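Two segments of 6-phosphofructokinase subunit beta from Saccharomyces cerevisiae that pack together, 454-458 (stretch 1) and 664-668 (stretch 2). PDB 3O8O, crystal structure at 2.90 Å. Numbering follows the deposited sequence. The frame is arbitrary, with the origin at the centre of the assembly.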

# COMPACT_ATOMS: atom_id res chain seq x y z
N GLN B 454 -24.26 17.64 27.65
CA GLN B 454 -23.41 17.02 28.67
C GLN B 454 -23.04 15.60 28.29
O GLN B 454 -21.92 15.17 28.54
CB GLN B 454 -24.11 16.99 30.04
CG GLN B 454 -23.38 16.12 31.07
CD GLN B 454 -22.00 16.66 31.41
OE1 GLN B 454 -21.41 17.42 30.65
NE2 GLN B 454 -21.49 16.27 32.58
N SER B 455 -23.98 14.90 27.66
CA SER B 455 -23.76 13.51 27.30
C SER B 455 -23.90 13.16 25.83
O SER B 455 -24.58 12.20 25.47
CB SER B 455 -24.73 12.67 28.10
OG SER B 455 -26.04 13.01 27.74
N ARG B 456 -23.26 13.91 24.96
CA ARG B 456 -23.35 13.59 23.55
C ARG B 456 -21.97 13.37 23.06
O ARG B 456 -21.04 13.97 23.57
CB ARG B 456 -23.98 14.72 22.77
CG ARG B 456 -25.47 14.76 22.91
CD ARG B 456 -26.06 15.80 22.00
NE ARG B 456 -27.50 15.91 22.20
CZ ARG B 456 -28.26 16.80 21.58
NH1 ARG B 456 -27.70 17.64 20.72
NH2 ARG B 456 -29.56 16.84 21.83
N GLY B 457 -21.85 12.48 22.09
CA GLY B 457 -20.55 12.21 21.52
C GLY B 457 -20.40 13.23 20.43
O GLY B 457 -21.20 14.16 20.33
N GLY B 458 -19.39 13.08 19.60
CA GLY B 458 -19.20 14.03 18.54
C GLY B 458 -18.77 15.39 19.07
O GLY B 458 -18.20 15.49 20.17
N GLY B 664 -15.73 5.65 20.18
CA GLY B 664 -16.90 5.27 20.93
C GLY B 664 -18.11 6.05 20.47
O GLY B 664 -18.03 6.83 19.50
N GLY B 665 -19.23 5.82 21.16
CA GLY B 665 -20.46 6.52 20.83
C GLY B 665 -20.70 7.57 21.90
O GLY B 665 -20.15 8.68 21.84
N LEU B 666 -21.51 7.20 22.88
CA LEU B 666 -21.85 8.06 24.01
C LEU B 666 -20.70 8.07 24.98
O LEU B 666 -20.28 7.03 25.45
CB LEU B 666 -23.09 7.52 24.72
CG LEU B 666 -24.31 7.52 23.79
CD1 LEU B 666 -25.52 6.90 24.47
CD2 LEU B 666 -24.58 8.98 23.29
N PRO B 667 -20.16 9.26 25.28
CA PRO B 667 -19.03 9.32 26.22
C PRO B 667 -19.36 8.58 27.52
O PRO B 667 -20.51 8.45 27.89
CB PRO B 667 -18.84 10.82 26.41
CG PRO B 667 -20.22 11.39 26.15
CD PRO B 667 -20.65 10.61 24.95
N SER B 668 -18.34 8.09 28.20
CA SER B 668 -18.52 7.34 29.45
C SER B 668 -18.67 8.21 30.68
O SER B 668 -18.19 9.35 30.70
CB SER B 668 -17.30 6.44 29.67
OG SER B 668 -16.17 7.22 30.04

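The contact between the two loop segments is small, burying 173 Å² in all, and joins residues more than 200 positions apart in the chain. No hydrogen bond crosses it. It rests mainly on van der Waals packing of P667 against a backbone, with a smaller part from L666 and a single CA-H...O contact.

P667 contributes most to the covered surface. Its CA-to-CB bond points toward the opposing segment, and its ring, with a C-gamma endo pucker, lies against the main chain running from S455 to G457. Two approaches, P667 CD to R456 C and P667 CD to G457 N, are both 3.6 Å, so the delta carbon sits against the peptide bond that joins R456 to G457. One atom further along the ring, P667 CG lies 4.1 Å from S455 C. A proline nitrogen within the chain carries no hydrogen to donate, and here the residue contributes the carbon atoms of its ring to the contact. P667 is buried in the assembly.

G457 is the counterpart in the other segment and covers the next largest area. Its CA is 5.0 Å from the CA of L666, a close backbone approach that leaves little room between the chains. G457 CA also stands 3.6 Å from G665 O, with an angle of 145° at the hydrogen, a geometry consistent with a weak CA-H...O interaction. The absence of a side chain matters at this position: an ideal CB on G457 would point toward the other segment and fall only 2.3 Å from G665 O, a clear clash. With the backbone as it stands, the carbonyl of G665 occupies the space that a beta carbon would need.

S455 takes part through its main chain. Besides the approach of its carbonyl carbon to the proline ring, S455 O lies 3.9 Å from L666 CD2. The CA-to-CB bond of L666 points sideways, but with chi1 in m and chi2 in t the end of the side chain comes nearer to the first segment. The nearest side-chain approach of the serine, with chi1 in p, is 5.1 Å, from S455 CB to P667 CG, and its OG is hydrogen-bonded to a residue next to one of the segments.

R456 likewise presents its backbone. Its CA-to-CB bond points away, and the extended side chain, t at both chi2 and chi3, comes no nearer than 5.7 Å, from R456 CB to P667 CD, leaving the carbonyl carbon to meet the proline.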